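Local coordinates for protein Endonuclease/exonuclease/phosphatase (Beutenbergia cavernae DSM 12333, PDB 4RUW) that is of unknown function but belongs to the DNase I-like endonuclease/exonuclease/phosphatase family, holds a zinc ion and ends in an immunoglobulin-like domain, at residues E77-A81 and R113-L118; A88-L94 and V150-H155; V83-E87 and H310-D315. One frame throughout, in Å; residues are numbered along the deposited sequence.

Contact 1 of 3, residues E77-A81 and R113-L118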
loop_
_atom_site.group_PDB
_atom_site.type_symbol
_atom_site.label_atom_id
_atom_site.label_comp_id
_atom_site.label_asym_id
_atom_site.label_seq_id
_atom_site.Cartn_x
_atom_site.Cartn_y
_atom_site.Cartn_z
ATOM N N GLU A 77 -12.695 -19.609 -8.263
ATOM C CA GLU A 77 -13.124 -18.697 -7.216
ATOM C C GLU A 77 -13.210 -19.329 -5.811
ATOM O O GLU A 77 -12.915 -18.656 -4.829
ATOM C CB GLU A 77 -14.443 -18.017 -7.580
ATOM C CG GLU A 77 -14.359 -17.072 -8.774
ATOM C CD GLU A 77 -14.682 -17.723 -10.099
ATOM O OE1 GLU A 77 -14.737 -18.967 -10.157
ATOM O OE2 GLU A 77 -14.881 -16.982 -11.089
ATOM N N PRO A 78 -13.620 -20.610 -5.696
ATOM C CA PRO A 78 -13.694 -21.163 -4.331
ATOM C C PRO A 78 -12.367 -21.174 -3.589
ATOM O O PRO A 78 -12.328 -21.007 -2.380
ATOM C CB PRO A 78 -14.184 -22.598 -4.559
ATOM C CG PRO A 78 -15.014 -22.488 -5.782
ATOM C CD PRO A 78 -14.284 -21.504 -6.666
ATOM N N ARG A 79 -11.284 -21.370 -4.297
ATOM C CA ARG A 79 -9.982 -21.396 -3.691
ATOM C C ARG A 79 -9.620 -19.990 -3.149
ATOM O O ARG A 79 -9.126 -19.852 -2.086
ATOM C CB ARG A 79 -9.011 -21.886 -4.738
ATOM C CG ARG A 79 -7.809 -22.498 -4.195
ATOM C CD ARG A 79 -7.028 -23.200 -5.271
ATOM N NE ARG A 79 -5.708 -23.417 -4.763
ATOM C CZ ARG A 79 -4.693 -23.840 -5.470
ATOM N NH1 ARG A 79 -4.819 -24.100 -6.746
ATOM N NH2 ARG A 79 -3.548 -23.997 -4.910
ATOM N N ILE A 80 -9.935 -18.956 -3.911
ATOM C CA ILE A 80 -9.763 -17.576 -3.479
ATOM C C ILE A 80 -10.647 -17.291 -2.258
ATOM O O ILE A 80 -10.192 -16.740 -1.250
ATOM C CB ILE A 80 -10.113 -16.602 -4.635
ATOM C CG1 ILE A 80 -9.174 -16.805 -5.839
ATOM C CG2 ILE A 80 -10.121 -15.148 -4.155
ATOM C CD1 ILE A 80 -7.702 -16.662 -5.532
ATOM N N ALA A 81 -11.917 -17.663 -2.348
ATOM C CA ALA A 81 -12.851 -17.405 -1.266
ATOM C C ALA A 81 -12.442 -18.096 0.029
ATOM O O ALA A 81 -12.616 -17.548 1.107
ATOM C CB ALA A 81 -14.250 -17.816 -1.672
ATOM N N ARG A 113 -19.815 -14.384 -8.369
ATOM C CA ARG A 113 -19.434 -15.690 -7.853
ATOM C C ARG A 113 -18.745 -15.572 -6.486
ATOM O O ARG A 113 -19.027 -16.338 -5.562
ATOM C CB ARG A 113 -18.554 -16.420 -8.869
ATOM C CG ARG A 113 -18.071 -17.786 -8.419
ATOM C CD ARG A 113 -19.206 -18.706 -8.005
ATOM N NE ARG A 113 -18.691 -20.055 -7.786
ATOM C CZ ARG A 113 -19.236 -20.955 -6.975
ATOM N NH1 ARG A 113 -20.336 -20.668 -6.292
ATOM N NH2 ARG A 113 -18.665 -22.142 -6.845
ATOM N N LEU A 114 -17.844 -14.603 -6.355
ATOM C CA LEU A 114 -17.181 -14.381 -5.075
ATOM C C LEU A 114 -18.190 -13.971 -3.999
ATOM O O LEU A 114 -18.124 -14.439 -2.866
ATOM C CB LEU A 114 -16.050 -13.360 -5.205
ATOM C CG LEU A 114 -14.832 -13.841 -5.988
ATOM C CD1 LEU A 114 -13.973 -12.654 -6.397
ATOM C CD2 LEU A 114 -14.039 -14.838 -5.135
ATOM N N ALA A 115 -19.142 -13.121 -4.365
ATOM C CA ALA A 115 -20.193 -12.718 -3.433
ATOM C C ALA A 115 -21.027 -13.920 -2.985
ATOM O O ALA A 115 -21.360 -14.047 -1.812
ATOM C CB ALA A 115 -21.078 -11.663 -4.053
ATOM N N GLU A 116 -21.341 -14.817 -3.914
ATOM C CA GLU A 116 -22.100 -16.011 -3.569
ATOM C C GLU A 116 -21.322 -16.885 -2.582
ATOM O O GLU A 116 -21.873 -17.372 -1.597
ATOM C CB GLU A 116 -22.426 -16.801 -4.835
ATOM C CG GLU A 116 -23.156 -18.095 -4.583
ATOM C CD GLU A 116 -23.490 -18.813 -5.867
ATOM O OE1 GLU A 116 -22.577 -19.019 -6.702
ATOM O OE2 GLU A 116 -24.676 -19.151 -6.045
ATOM N N LEU A 117 -20.036 -17.064 -2.847
ATOM C CA LEU A 117 -19.193 -17.912 -2.016
ATOM C C LEU A 117 -18.959 -17.371 -0.607
ATOM O O LEU A 117 -18.689 -18.144 0.312
ATOM C CB LEU A 117 -17.845 -18.143 -2.701
ATOM C CG LEU A 117 -17.882 -19.071 -3.914
ATOM C CD1 LEU A 117 -16.681 -18.807 -4.798
ATOM C CD2 LEU A 117 -17.922 -20.527 -3.466
ATOM N N LEU A 118 -19.051 -16.054 -0.437
ATOM C CA LEU A 118 -18.666 -15.413 0.821
ATOM C C LEU A 118 -19.842 -14.789 1.573
ATOM O O LEU A 118 -19.660 -14.251 2.665
ATOM C CB LEU A 118 -17.562 -14.375 0.575
ATOM C CG LEU A 118 -16.197 -14.987 0.238
ATOM C CD1 LEU A 118 -15.257 -13.964 -0.371
ATOM C CD2 LEU A 118 -15.573 -15.634 1.477
#
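The guanidinium of R113 meets P78 obliquely, the ring carbon CG of P78 lying 3.8 Å from R113 NH2, while one face of the same group is covered from within its own helix by L117 CD2, set toward the rim. R113 NH1 forms a salt bridge to E116 OE1 (2.8 Å), which sits somewhat out of the guanidinium plane and is itself approached from above the carboxylate plane. The second flat group, the E77 carboxylate, stands with its plane 69° from the guanidinium. It meets the aliphatic part of R113, CG of R113 lying 3.8 Å from E77 CD, and its OE2 is hydrogen-bonded to Q110 NE2. R113 suits this edge because its CG, anti to the backbone N, rests against E77, the two side chains crossing at a slant; the bend at chi2 (55°) then carries the charged end toward P78, with L117 CD2 beneath one face.

Deeper in, the helical segments 77-81 and 113-118 cross at -52°, their axes 9.5 Å apart at closest approach. A81 is small enough to let the backbones near one another: its CB rests on L117 CB at 3.8 Å and also on the CG of L118. L117 fills the space beside E77 and P78, with CD1 3.7 Å from E77 CB and close to the backbone joining the two residues. L114 sends CD2 between E77 and I80, touching I80 CG2 at 4.1 Å. The leucines offer branched, purely apolar ends, which suits a buried helix-helix seam.

Residues 77-81 and 113-118 thus meet mainly through apolar groups; one turn on, R85 of the first helix hydrogen-bonds to L117 O. E77 OE1 and R113 NE, 4.7 Å apart, are of opposite charge but not in contact, so any attraction between them is probably a modest addition to the leucine-alanine packing.

Contact 2 of 3, residues A88-L94 and V150-H155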
loop_
_atom_site.group_PDB
_atom_site.type_symbol
_atom_site.label_atom_id
_atom_site.label_comp_id
_atom_site.label_asym_id
_atom_site.label_seq_id
_atom_site.Cartn_x
_atom_site.Cartn_y
_atom_site.Cartn_z
ATOM N N ALA A 88 -10.425 -13.905 7.384
ATOM C CA ALA A 88 -11.510 -13.168 8.028
ATOM C C ALA A 88 -11.265 -11.652 8.166
ATOM O O ALA A 88 -11.441 -11.087 9.238
ATOM C CB ALA A 88 -11.826 -13.792 9.383
ATOM N N PRO A 89 -10.868 -10.980 7.073
ATOM C CA PRO A 89 -10.689 -9.528 7.186
ATOM C C PRO A 89 -12.028 -8.803 7.338
ATOM O O PRO A 89 -13.078 -9.315 6.951
ATOM C CB PRO A 89 -10.053 -9.165 5.844
ATOM C CG PRO A 89 -10.595 -10.196 4.896
ATOM C CD PRO A 89 -10.632 -11.462 5.700
ATOM N N ASP A 90 -11.993 -7.608 7.904
ATOM C CA ASP A 90 -13.171 -6.759 7.923
ATOM C C ASP A 90 -13.487 -6.253 6.523
ATOM O O ASP A 90 -14.658 -6.145 6.139
ATOM C CB ASP A 90 -12.929 -5.573 8.849
ATOM C CG ASP A 90 -12.913 -5.972 10.300
ATOM O OD1 ASP A 90 -14.004 -6.261 10.832
ATOM O OD2 ASP A 90 -11.820 -6.009 10.904
ATOM N N VAL A 91 -12.430 -5.899 5.797
ATOM C CA VAL A 91 -12.534 -5.353 4.451
ATOM C C VAL A 91 -11.427 -5.973 3.623
ATOM O O VAL A 91 -10.287 -6.113 4.099
ATOM C CB VAL A 91 -12.368 -3.820 4.435
ATOM C CG1 VAL A 91 -12.484 -3.283 3.018
ATOM C CG2 VAL A 91 -13.406 -3.171 5.312
ATOM N N VAL A 92 -11.758 -6.366 2.398
ATOM C CA VAL A 92 -10.746 -6.872 1.486
ATOM C C VAL A 92 -10.814 -6.143 0.146
ATOM O O VAL A 92 -11.890 -5.883 -0.390
ATOM C CB VAL A 92 -10.805 -8.421 1.324
ATOM C CG1 VAL A 92 -12.156 -8.870 0.812
ATOM C CG2 VAL A 92 -9.699 -8.907 0.405
ATOM N N VAL A 93 -9.637 -5.792 -0.356
ATOM C CA VAL A 93 -9.452 -5.194 -1.663
ATOM C C VAL A 93 -8.902 -6.280 -2.578
ATOM O O VAL A 93 -7.923 -6.948 -2.230
ATOM C CB VAL A 93 -8.458 -4.018 -1.577
ATOM C CG1 VAL A 93 -7.976 -3.621 -2.967
ATOM C CG2 VAL A 93 -9.092 -2.844 -0.823
ATOM N N LEU A 94 -9.548 -6.478 -3.724
ATOM C CA LEU A 94 -9.109 -7.462 -4.706
ATOM C C LEU A 94 -8.764 -6.786 -6.026
ATOM O O LEU A 94 -9.497 -5.909 -6.499
ATOM C CB LEU A 94 -10.196 -8.501 -4.951
ATOM C CG LEU A 94 -10.686 -9.259 -3.720
ATOM C CD1 LEU A 94 -11.838 -10.194 -4.085
ATOM C CD2 LEU A 94 -9.556 -10.026 -3.046
ATOM N N VAL A 150 -12.050 -4.674 -6.715
ATOM C CA VAL A 150 -13.235 -4.958 -5.916
ATOM C C VAL A 150 -12.974 -4.657 -4.451
ATOM O O VAL A 150 -11.876 -4.908 -3.954
ATOM C CB VAL A 150 -13.666 -6.439 -6.096
ATOM C CG1 VAL A 150 -14.673 -6.877 -5.030
ATOM C CG2 VAL A 150 -14.213 -6.669 -7.504
ATOM N N VAL A 151 -13.969 -4.084 -3.781
ATOM C CA VAL A 151 -13.976 -4.016 -2.327
ATOM C C VAL A 151 -15.094 -4.916 -1.827
ATOM O O VAL A 151 -16.231 -4.795 -2.282
ATOM C CB VAL A 151 -14.187 -2.579 -1.809
ATOM C CG1 VAL A 151 -14.357 -2.578 -0.279
ATOM C CG2 VAL A 151 -13.020 -1.692 -2.219
HETATM N N MSE A 152 -14.762 -5.826 -0.916
HETATM C CA MSE A 152 -15.759 -6.640 -0.229
HETATM C C MSE A 152 -15.642 -6.371 1.259
HETATM O O MSE A 152 -14.545 -6.242 1.795
HETATM C CB MSE A 152 -15.571 -8.139 -0.489
HETATM C CG MSE A 152 -15.592 -8.534 -1.966
HETATM SE SE MSE A 152 -15.443 -10.456 -2.298
HETATM C CE MSE A 152 -17.223 -10.995 -1.708
ATOM N N SER A 153 -16.777 -6.291 1.927
ATOM C CA SER A 153 -16.780 -5.869 3.308
ATOM C C SER A 153 -17.866 -6.571 4.111
ATOM O O SER A 153 -18.952 -6.850 3.603
ATOM C CB SER A 153 -16.992 -4.357 3.346
ATOM O OG SER A 153 -17.125 -3.875 4.657
ATOM N N ARG A 154 -17.563 -6.864 5.371
ATOM C CA ARG A 154 -18.565 -7.364 6.306
ATOM C C ARG A 154 -19.407 -6.226 6.867
ATOM O O ARG A 154 -20.395 -6.457 7.553
ATOM C CB ARG A 154 -17.887 -8.100 7.464
ATOM C CG ARG A 154 -17.334 -9.465 7.097
ATOM C CD ARG A 154 -16.773 -10.185 8.301
ATOM N NE ARG A 154 -16.342 -11.541 7.979
ATOM C CZ ARG A 154 -16.393 -12.562 8.828
ATOM N NH1 ARG A 154 -16.877 -12.398 10.051
ATOM N NH2 ARG A 154 -15.980 -13.761 8.448
ATOM N N HIS A 155 -19.020 -4.995 6.555
ATOM C CA HIS A 155 -19.664 -3.818 7.129
ATOM C C HIS A 155 -20.253 -2.953 6.028
ATOM O O HIS A 155 -19.710 -2.886 4.933
ATOM C CB HIS A 155 -18.646 -3.040 7.955
ATOM C CG HIS A 155 -17.884 -3.902 8.903
ATOM N ND1 HIS A 155 -18.492 -4.559 9.952
ATOM C CD2 HIS A 155 -16.583 -4.276 8.929
ATOM C CE1 HIS A 155 -17.588 -5.264 10.605
ATOM N NE2 HIS A 155 -16.421 -5.113 10.004
#
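D90 and H155 meet just beyond the end of an antiparallel strand pair, 91-94 with 150-153, in one sheet of the DNase I-like sandwich. H155 NE2 donates to D90 OD1 at 2.8 Å in an almost straight bond (178°), lying in the imidazole plane and reaching the oxygen on its anti side. Beside it R154 N donates to D90 O (3.1 Å), extending the ladder past the strands. Within the pair, V92 and M152 exchange two backbone bonds, as do L94 and V150.

Branched valines suit these extended, buried strands. On one face V91 CG1 touches V151 CG1 at 3.9 Å, and V93 and V151 pack on A198 of strand 192-200 in the other sheet. On the opposite face, V92 CG1 lies alongside M152 CB (3.7 Å) and L94 CD1 meets the selenium of the selenomethionine M152.

Further out, D90 OD2 accepts from R57 N of the next strand, which steadies the carboxylate for the histidine. The imidazole has R154 CB over the centre of one face. S153, with its hydroxyl anti to the backbone N (chi1 175°), donates from OG to a lone pair of H155 O at 2.8 Å.

Contact 3 of 3, residues V83-E87 and H310-D315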
loop_
_atom_site.group_PDB
_atom_site.type_symbol
_atom_site.label_atom_id
_atom_site.label_comp_id
_atom_site.label_asym_id
_atom_site.label_seq_id
_atom_site.Cartn_x
_atom_site.Cartn_y
_atom_site.Cartn_z
ATOM N N VAL A 83 -9.468 -18.729 1.127
ATOM C CA VAL A 83 -8.392 -17.970 1.756
ATOM C C VAL A 83 -8.951 -16.730 2.460
ATOM O O VAL A 83 -8.617 -16.457 3.616
ATOM C CB VAL A 83 -7.308 -17.566 0.742
ATOM C CG1 VAL A 83 -6.356 -16.541 1.349
ATOM C CG2 VAL A 83 -6.543 -18.797 0.265
ATOM N N ILE A 84 -9.808 -15.982 1.769
ATOM C CA ILE A 84 -10.446 -14.823 2.384
ATOM C C ILE A 84 -11.208 -15.222 3.653
ATOM O O ILE A 84 -11.079 -14.576 4.685
ATOM C CB ILE A 84 -11.359 -14.082 1.388
ATOM C CG1 ILE A 84 -10.537 -13.555 0.204
ATOM C CG2 ILE A 84 -12.121 -12.966 2.090
ATOM C CD1 ILE A 84 -11.366 -13.065 -0.972
ATOM N N ARG A 85 -11.980 -16.303 3.574
ATOM C CA ARG A 85 -12.750 -16.789 4.713
ATOM C C ARG A 85 -11.849 -17.100 5.906
ATOM O O ARG A 85 -12.166 -16.750 7.042
ATOM C CB ARG A 85 -13.513 -18.049 4.286
ATOM C CG ARG A 85 -14.494 -18.610 5.289
ATOM C CD ARG A 85 -15.230 -19.834 4.698
ATOM N NE ARG A 85 -15.939 -19.509 3.457
ATOM C CZ ARG A 85 -15.655 -20.019 2.260
ATOM N NH1 ARG A 85 -14.683 -20.913 2.117
ATOM N NH2 ARG A 85 -16.350 -19.636 1.195
ATOM N N ALA A 86 -10.721 -17.748 5.643
ATOM C CA ALA A 86 -9.793 -18.131 6.701
ATOM C C ALA A 86 -9.133 -16.915 7.343
ATOM O O ALA A 86 -8.922 -16.886 8.550
ATOM C CB ALA A 86 -8.740 -19.078 6.161
ATOM N N GLU A 87 -8.812 -15.909 6.533
ATOM C CA GLU A 87 -8.156 -14.706 7.037
ATOM C C GLU A 87 -9.150 -13.776 7.742
ATOM O O GLU A 87 -8.773 -12.973 8.596
ATOM C CB GLU A 87 -7.444 -13.971 5.902
ATOM C CG GLU A 87 -6.314 -14.767 5.243
ATOM C CD GLU A 87 -5.086 -14.940 6.128
ATOM O OE1 GLU A 87 -5.061 -14.409 7.265
ATOM O OE2 GLU A 87 -4.125 -15.597 5.664
ATOM N N HIS A 310 0.626 -10.082 8.116
ATOM C CA HIS A 310 1.266 -11.260 7.543
ATOM C C HIS A 310 0.865 -11.405 6.089
ATOM O O HIS A 310 -0.184 -10.908 5.678
ATOM C CB HIS A 310 0.907 -12.534 8.326
ATOM C CG HIS A 310 -0.565 -12.820 8.384
ATOM N ND1 HIS A 310 -1.390 -12.253 9.328
ATOM C CD2 HIS A 310 -1.349 -13.622 7.625
ATOM C CE1 HIS A 310 -2.627 -12.699 9.155
ATOM N NE2 HIS A 310 -2.629 -13.523 8.122
ATOM N N VAL A 311 1.696 -12.088 5.311
ATOM C CA VAL A 311 1.267 -12.523 3.998
ATOM C C VAL A 311 0.479 -13.816 4.173
ATOM O O VAL A 311 0.754 -14.619 5.068
ATOM C CB VAL A 311 2.436 -12.704 2.991
ATOM C CG1 VAL A 311 3.016 -11.342 2.604
ATOM C CG2 VAL A 311 3.504 -13.649 3.532
ATOM N N SER A 312 -0.532 -14.012 3.343
ATOM C CA SER A 312 -1.362 -15.192 3.496
ATOM C C SER A 312 -0.692 -16.412 2.899
ATOM O O SER A 312 -0.362 -16.435 1.708
ATOM C CB SER A 312 -2.725 -14.992 2.853
ATOM O OG SER A 312 -3.554 -16.098 3.143
ATOM N N LEU A 313 -0.500 -17.430 3.735
ATOM C CA LEU A 313 0.082 -18.694 3.305
ATOM C C LEU A 313 -0.898 -19.852 3.535
ATOM O O LEU A 313 -0.505 -21.019 3.543
ATOM C CB LEU A 313 1.417 -18.949 4.011
ATOM C CG LEU A 313 2.486 -17.870 3.796
ATOM C CD1 LEU A 313 3.723 -18.174 4.627
ATOM C CD2 LEU A 313 2.864 -17.750 2.332
ATOM N N VAL A 314 -2.175 -19.522 3.701
ATOM C CA VAL A 314 -3.233 -20.533 3.796
ATOM C C VAL A 314 -3.230 -21.449 2.561
ATOM O O VAL A 314 -3.341 -22.673 2.671
ATOM C CB VAL A 314 -4.623 -19.853 3.973
ATOM C CG1 VAL A 314 -5.737 -20.881 3.995
ATOM C CG2 VAL A 314 -4.648 -19.018 5.246
ATOM N N ASP A 315 -3.097 -20.847 1.386
ATOM C CA ASP A 315 -3.078 -21.583 0.125
ATOM C C ASP A 315 -2.274 -20.723 -0.830
ATOM O O ASP A 315 -2.828 -20.040 -1.698
ATOM C CB ASP A 315 -4.504 -21.761 -0.397
ATOM C CG ASP A 315 -4.619 -22.810 -1.489
ATOM O OD1 ASP A 315 -3.599 -23.402 -1.902
ATOM O OD2 ASP A 315 -5.762 -23.047 -1.923
HETATM O O HOH W 1 -1.992 -17.025 6.215
#
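E87 reaches from the last turn of helix 77-87 to H310 and S312, and each part of its side chain has its own neighbour. CB points toward residues 310-315, and CG, anti to the carbonyl carbon, passes the hydroxyl of S312 at 3.7 Å from E87 CG to S312 OG. A bend at chi2 (-71°) then turns the carboxylate so that CD comes to the edge of the H310 ring, in its plane. OE1 accepts from H310 NE2 at 2.7 Å, on the syn side and 29° out of the carboxylate plane. OE2 takes the hydroxyl of S312, with OG 2.6 Å away on the anti side. A water also donates to E87 OE2, at 2.6 Å, and in turn accepts from L313 N, so the carboxylate is tied to the backbone as well. V314 CG2 closes in on the same oxygen at 3.5 Å from E87 OE2.

In the DNase I-like fold this joins a helix packed against one sheet to one of that sheet's two edge strands, 304-311, and to the loop that leaves it. M59 and V325, on inner strands, also lie against E87. A long acid suits a buried spot ringed by donors: three hydrogen bonds share its two oxygens and hold the carboxylate in place.

One turn earlier V83 packs by its two methyls. CG1 lies against the S312 hydroxyl, 3.4 Å from V83 CG1 to S312 OG, and the other branch, CG2, meets D315 CB at 3.7 Å, the two side chains crossing at about a right angle; the D315 carboxylate is paired with R79. The small side chain of A86, a single methyl, meets V314, CB of A86 lying 4.1 Å from V314 CG1.

How the contacts relate
All three contacts lie in the endonuclease/exonuclease/phosphatase domain, on the same side of the chain's centre, their centres about 12 to 14 Å apart. Helix 77-87 serves contacts 1 and 3; after a short loop comes strand 91-98 of contact 2, then helix 110-118 of contact 1. Along the chain the segments of contact 1 alternate with those of contacts 2 and 3, whereas contact 2 falls wholly between the two segments of contact 3. Strands 91-98 and 146-153 are inner members of the sheet whose edge strand is 304-311. L114 and L118 pack on M152, I84 touches L94 and V92, and R79 pairs with D315. The two helices thus pack on each other and on the sheet within which contact 2 pairs strands.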